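Local coordinates for sulfonate ABC transporter, periplasmic sulfonate-binding protein SsuA (Methylobacillus flagellatus, PDB 3UIF) that probably captures sulfonates or related sulfate esters in the periplasm and delivers them to an ABC importer, at residues A[100-113]-A[179-192]. Residues are numbered along the deposited sequence; the frame is centred on the assembly and turned at random.
Sequences NSYLVVPKNSTAKS and LEDRGVGKIIWSTK
Leu-103 and Trp-189 form a hydrogen-bonded antiparallel pair between strands 102-106 and 185-190, with Leu-103 N giving a nearly straight bond to Trp-189 O (2.9 Å, 169°). Leu-103 O accepts a hydrogen bond from Ile-188 N, whereas Val-104 already faces Ile-187, so Ile-188 is the extra residue of a beta bulge. Beyond it Val-105 and Lys-186 exchange two backbone bonds. Strand 185-190 thereby becomes an outermost strand, within this chain, of a five-stranded mixed sheet, while strand 169-172 pairs with the other edge of 102-106.

Branched aliphatic side chains suit these positions, since their methyls can meet across the strands. Ile-188 CD1 reaches Leu-103 CD2 at 3.8 Å, its CG2 meets Val-105 CG2, and Val-104 CG1 touches Leu-179 CD1. At the far end Thr-191 OG1, placed by chi1 of 48° between its own N and carbonyl carbon, accepts from Ser-101 N (2.8 Å) and donates to Asn-100 OD1 (3.0 Å), in the carbonyl plane. Lys-192 CE lies at the edge of the Tyr-102 ring; Tyr-102 OH is hydrogen-bonded to Glu-258 OE2 and Lys-192 NZ to Arg-257 O.

Lys-186 runs extended until chi4 (-88°) turns NZ onto the 106-109 turn, where it donates to Lys-107 O from above the carbonyl plane (2.9 Å) and to Ser-109 O on a lone pair (3.0 Å). An alanine here would leave both carbonyls without this ammonium donor and is likely to let the turn move more freely. Lys-107 NZ, a like charge, lies 4.5 Å from Lys-186 NZ; the carbonyl oxygens of Lys-107 and Ser-109 around the latter probably ease the repulsion.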
loop_
_atom_site.group_PDB
_atom_site.type_symbol
_atom_site.label_atom_id
_atom_site.label_comp_id
_atom_site.label_asym_id
_atom_site.label_seq_id
_atom_site.Cartn_x
_atom_site.Cartn_y
_atom_site.Cartn_z
ATOM N N ASN A 100 -6.930 -0.667 -4.763
ATOM C CA ASN A 100 -7.171 -0.970 -6.163
ATOM C C ASN A 100 -6.739 0.212 -7.046
ATOM O O ASN A 100 -6.481 1.324 -6.552
ATOM C CB ASN A 100 -8.650 -1.314 -6.417
ATOM C CG ASN A 100 -9.072 -2.620 -5.764
ATOM O OD1 ASN A 100 -8.635 -3.711 -6.160
ATOM N ND2 ASN A 100 -9.936 -2.517 -4.758
ATOM N N SER A 101 -6.641 -0.033 -8.347
ATOM C CA SER A 101 -6.477 1.046 -9.308
ATOM C C SER A 101 -7.620 1.021 -10.283
ATOM O O SER A 101 -8.312 0.015 -10.395
ATOM C CB SER A 101 -5.154 0.946 -10.036
ATOM O OG SER A 101 -4.099 1.000 -9.108
ATOM N N TYR A 102 -7.816 2.133 -10.979
ATOM C CA TYR A 102 -9.043 2.374 -11.736
ATOM C C TYR A 102 -8.742 3.141 -13.016
ATOM O O TYR A 102 -7.938 4.082 -13.005
ATOM C CB TYR A 102 -10.020 3.201 -10.882
ATOM C CG TYR A 102 -10.379 2.591 -9.545
ATOM C CD1 TYR A 102 -9.580 2.781 -8.414
ATOM C CD2 TYR A 102 -11.519 1.817 -9.411
ATOM C CE1 TYR A 102 -9.909 2.212 -7.201
ATOM C CE2 TYR A 102 -11.862 1.239 -8.199
ATOM C CZ TYR A 102 -11.060 1.445 -7.099
ATOM O OH TYR A 102 -11.450 0.871 -5.921
ATOM N N LEU A 103 -9.391 2.749 -14.107
ATOM C CA LEU A 103 -9.378 3.524 -15.349
ATOM C C LEU A 103 -10.705 4.234 -15.484
ATOM O O LEU A 103 -11.773 3.610 -15.434
ATOM C CB LEU A 103 -9.115 2.637 -16.563
ATOM C CG LEU A 103 -8.865 3.308 -17.921
ATOM C CD1 LEU A 103 -7.636 4.210 -17.931
ATOM C CD2 LEU A 103 -8.745 2.251 -19.008
ATOM N N VAL A 104 -10.618 5.551 -15.645
ATOM C CA VAL A 104 -11.764 6.443 -15.690
ATOM C C VAL A 104 -11.732 7.143 -17.024
ATOM O O VAL A 104 -10.676 7.588 -17.464
ATOM C CB VAL A 104 -11.649 7.538 -14.617
ATOM C CG1 VAL A 104 -13.003 8.150 -14.321
ATOM C CG2 VAL A 104 -10.982 6.998 -13.345
ATOM N N VAL A 105 -12.893 7.232 -17.659
ATOM C CA VAL A 105 -13.072 7.986 -18.903
ATOM C C VAL A 105 -14.157 9.049 -18.704
ATOM O O VAL A 105 -14.978 8.914 -17.801
ATOM C CB VAL A 105 -13.411 7.071 -20.118
ATOM C CG1 VAL A 105 -12.219 6.197 -20.483
ATOM C CG2 VAL A 105 -14.668 6.237 -19.879
ATOM N N PRO A 106 -14.162 10.111 -19.538
ATOM C CA PRO A 106 -15.217 11.122 -19.370
ATOM C C PRO A 106 -16.587 10.467 -19.408
ATOM O O PRO A 106 -16.740 9.390 -19.994
ATOM C CB PRO A 106 -15.024 12.040 -20.580
ATOM C CG PRO A 106 -13.574 11.922 -20.897
ATOM C CD PRO A 106 -13.226 10.480 -20.619
ATOM N N LYS A 107 -17.564 11.094 -18.760
ATOM C CA LYS A 107 -18.913 10.526 -18.692
ATOM C C LYS A 107 -19.423 10.017 -20.059
ATOM O O LYS A 107 -19.891 8.883 -20.156
ATOM C CB LYS A 107 -19.910 11.521 -18.063
ATOM C CG LYS A 107 -21.342 10.999 -17.931
ATOM C CD LYS A 107 -21.426 9.820 -16.961
ATOM C CE LYS A 107 -22.513 8.830 -17.363
ATOM N NZ LYS A 107 -22.281 8.198 -18.704
ATOM N N ASN A 108 -19.307 10.844 -21.100
ATOM C CA ASN A 108 -19.874 10.524 -22.415
ATOM C C ASN A 108 -18.974 9.747 -23.387
ATOM O O ASN A 108 -19.109 9.896 -24.608
ATOM C CB ASN A 108 -20.336 11.816 -23.107
ATOM C CG ASN A 108 -21.439 12.529 -22.344
ATOM O OD1 ASN A 108 -21.404 13.755 -22.191
ATOM N ND2 ASN A 108 -22.423 11.762 -21.847
ATOM N N SER A 109 -18.073 8.920 -22.870
ATOM C CA SER A 109 -17.058 8.295 -23.719
ATOM C C SER A 109 -17.510 7.008 -24.437
ATOM O O SER A 109 -18.308 6.223 -23.917
ATOM C CB SER A 109 -15.772 8.052 -22.924
ATOM O OG SER A 109 -14.659 7.923 -23.790
ATOM N N THR A 110 -16.982 6.831 -25.648
ATOM C CA THR A 110 -17.072 5.592 -26.444
ATOM C C THR A 110 -16.337 4.405 -25.776
ATOM O O THR A 110 -16.757 3.248 -25.885
ATOM C CB THR A 110 -16.475 5.865 -27.852
ATOM O OG1 THR A 110 -17.428 6.590 -28.629
ATOM C CG2 THR A 110 -16.076 4.581 -28.606
ATOM N N ALA A 111 -15.247 4.728 -25.079
ATOM C CA ALA A 111 -14.294 3.754 -24.561
ATOM C C ALA A 111 -14.907 2.776 -23.569
ATOM O O ALA A 111 -15.644 3.185 -22.662
ATOM C CB ALA A 111 -13.105 4.472 -23.937
ATOM N N LYS A 112 -14.586 1.492 -23.752
ATOM C CA LYS A 112 -15.057 0.403 -22.870
ATOM C C LYS A 112 -13.924 -0.392 -22.199
ATOM O O LYS A 112 -14.121 -1.003 -21.148
ATOM C CB LYS A 112 -15.994 -0.548 -23.630
ATOM C CG LYS A 112 -17.436 -0.053 -23.747
ATOM C CD LYS A 112 -18.216 -0.813 -24.819
ATOM C CE LYS A 112 -18.578 -2.228 -24.375
ATOM N NZ LYS A 112 -19.147 -3.010 -25.510
ATOM N N SER A 113 -12.750 -0.395 -22.826
ATOM C CA SER A 113 -11.551 -1.019 -22.257
ATOM C C SER A 113 -10.326 -0.272 -22.781
ATOM O O SER A 113 -10.428 0.472 -23.755
ATOM C CB SER A 113 -11.473 -2.509 -22.619
ATOM O OG SER A 113 -10.822 -2.687 -23.871
ATOM N N LEU A 179 -15.213 11.399 -9.195
ATOM C CA LEU A 179 -15.557 11.661 -10.590
ATOM C C LEU A 179 -16.901 11.072 -10.994
ATOM O O LEU A 179 -17.639 11.693 -11.761
ATOM C CB LEU A 179 -14.460 11.154 -11.538
ATOM C CG LEU A 179 -13.127 11.906 -11.510
ATOM C CD1 LEU A 179 -12.072 11.204 -12.346
ATOM C CD2 LEU A 179 -13.319 13.351 -11.967
ATOM N N GLU A 180 -17.224 9.879 -10.501
ATOM C CA GLU A 180 -18.568 9.357 -10.719
ATOM C C GLU A 180 -19.569 10.213 -9.946
ATOM O O GLU A 180 -20.581 10.622 -10.503
ATOM C CB GLU A 180 -18.694 7.881 -10.346
ATOM C CG GLU A 180 -17.591 7.011 -10.922
ATOM C CD GLU A 180 -18.031 5.582 -11.194
ATOM O OE1 GLU A 180 -18.526 4.883 -10.264
ATOM O OE2 GLU A 180 -17.857 5.156 -12.354
ATOM N N ASP A 181 -19.260 10.550 -8.700
ATOM C CA ASP A 181 -20.210 11.309 -7.876
ATOM C C ASP A 181 -20.543 12.711 -8.399
ATOM O O ASP A 181 -21.675 13.174 -8.224
ATOM C CB ASP A 181 -19.795 11.347 -6.402
ATOM C CG ASP A 181 -19.580 9.959 -5.826
ATOM O OD1 ASP A 181 -19.886 8.963 -6.513
ATOM O OD2 ASP A 181 -19.087 9.849 -4.687
ATOM N N ARG A 182 -19.582 13.387 -9.034
ATOM C CA ARG A 182 -19.863 14.695 -9.622
ATOM C C ARG A 182 -20.454 14.511 -11.017
ATOM O O ARG A 182 -20.679 15.467 -11.740
ATOM C CB ARG A 182 -18.628 15.613 -9.612
ATOM C CG ARG A 182 -17.942 15.683 -8.257
ATOM C CD ARG A 182 -17.353 17.045 -7.876
ATOM N NE ARG A 182 -16.852 16.991 -6.482
ATOM C CZ ARG A 182 -15.885 17.755 -5.946
ATOM N NH1 ARG A 182 -15.253 18.690 -6.666
ATOM N NH2 ARG A 182 -15.540 17.572 -4.670
ATOM N N GLY A 183 -20.723 13.258 -11.376
ATOM C CA GLY A 183 -21.363 12.920 -12.654
ATOM C C GLY A 183 -20.539 13.238 -13.890
ATOM O O GLY A 183 -21.085 13.387 -14.974
ATOM N N VAL A 184 -19.221 13.312 -13.740
ATOM C CA VAL A 184 -18.359 13.786 -14.820
ATOM C C VAL A 184 -17.374 12.716 -15.343
ATOM O O VAL A 184 -16.616 12.951 -16.303
ATOM C CB VAL A 184 -17.667 15.106 -14.397
ATOM C CG1 VAL A 184 -16.385 14.848 -13.606
ATOM C CG2 VAL A 184 -17.467 16.028 -15.600
ATOM N N GLY A 185 -17.414 11.530 -14.738
ATOM C CA GLY A 185 -16.600 10.419 -15.214
ATOM C C GLY A 185 -17.245 9.066 -15.031
ATOM O O GLY A 185 -18.216 8.925 -14.287
ATOM N N LYS A 186 -16.709 8.062 -15.711
ATOM C CA LYS A 186 -17.109 6.687 -15.429
ATOM C C LYS A 186 -15.915 5.736 -15.391
ATOM O O LYS A 186 -15.016 5.817 -16.219
ATOM C CB LYS A 186 -18.228 6.204 -16.373
ATOM C CG LYS A 186 -17.930 6.259 -17.863
ATOM C CD LYS A 186 -19.000 5.499 -18.631
ATOM C CE LYS A 186 -18.587 5.203 -20.072
ATOM N NZ LYS A 186 -18.925 6.294 -21.028
ATOM N N ILE A 187 -15.910 4.864 -14.396
ATOM C CA ILE A 187 -14.878 3.855 -14.240
ATOM C C ILE A 187 -15.226 2.677 -15.141
ATOM O O ILE A 187 -16.345 2.184 -15.108
ATOM C CB ILE A 187 -14.765 3.389 -12.771
ATOM C CG1 ILE A 187 -14.306 4.548 -11.885
ATOM C CG2 ILE A 187 -13.815 2.203 -12.633
ATOM C CD1 ILE A 187 -14.462 4.271 -10.403
ATOM N N ILE A 188 -14.264 2.239 -15.944
ATOM C CA ILE A 188 -14.510 1.218 -16.979
ATOM C C ILE A 188 -13.624 -0.013 -16.791
ATOM O O ILE A 188 -13.862 -1.060 -17.379
ATOM C CB ILE A 188 -14.316 1.780 -18.407
ATOM C CG1 ILE A 188 -12.912 2.383 -18.567
ATOM C CG2 ILE A 188 -15.411 2.797 -18.716
ATOM C CD1 ILE A 188 -12.377 2.357 -19.987
ATOM N N TRP A 189 -12.596 0.137 -15.967
ATOM C CA TRP A 189 -11.742 -0.962 -15.607
ATOM C C TRP A 189 -11.247 -0.693 -14.222
ATOM O O TRP A 189 -11.121 0.456 -13.826
ATOM C CB TRP A 189 -10.586 -1.074 -16.587
ATOM C CG TRP A 189 -9.705 -2.247 -16.272
ATOM C CD1 TRP A 189 -9.847 -3.556 -16.725
ATOM C CD2 TRP A 189 -8.531 -2.274 -15.379
ATOM N NE1 TRP A 189 -8.870 -4.362 -16.205
ATOM C CE2 TRP A 189 -8.048 -3.662 -15.385
ATOM C CE3 TRP A 189 -7.865 -1.332 -14.603
ATOM C CZ2 TRP A 189 -6.937 -4.060 -14.649
ATOM C CZ3 TRP A 189 -6.743 -1.746 -13.865
ATOM C CH2 TRP A 189 -6.289 -3.079 -13.898
ATOM N N SER A 190 -10.965 -1.752 -13.474
ATOM C CA SER A 190 -10.447 -1.633 -12.125
ATOM C C SER A 190 -9.705 -2.916 -11.763
ATOM O O SER A 190 -9.994 -3.977 -12.331
ATOM C CB SER A 190 -11.597 -1.320 -11.160
ATOM O OG SER A 190 -11.581 -2.135 -10.023
ATOM N N THR A 191 -8.744 -2.823 -10.841
ATOM C CA THR A 191 -7.984 -4.012 -10.399
ATOM C C THR A 191 -8.833 -4.979 -9.578
ATOM O O THR A 191 -8.352 -6.058 -9.222
ATOM C CB THR A 191 -6.727 -3.681 -9.561
ATOM O OG1 THR A 191 -7.076 -2.744 -8.545
ATOM C CG2 THR A 191 -5.619 -3.117 -10.413
ATOM N N LYS A 192 -10.077 -4.598 -9.276
ATOM C CA LYS A 192 -11.036 -5.534 -8.679
ATOM C C LYS A 192 -11.332 -6.730 -9.574
ATOM O O LYS A 192 -11.936 -7.685 -9.129
ATOM C CB LYS A 192 -12.347 -4.838 -8.312
ATOM C CG LYS A 192 -12.208 -3.789 -7.217
ATOM C CD LYS A 192 -13.543 -3.137 -6.930
ATOM C CE LYS A 192 -13.363 -1.948 -6.018
ATOM N NZ LYS A 192 -14.672 -1.341 -5.683
#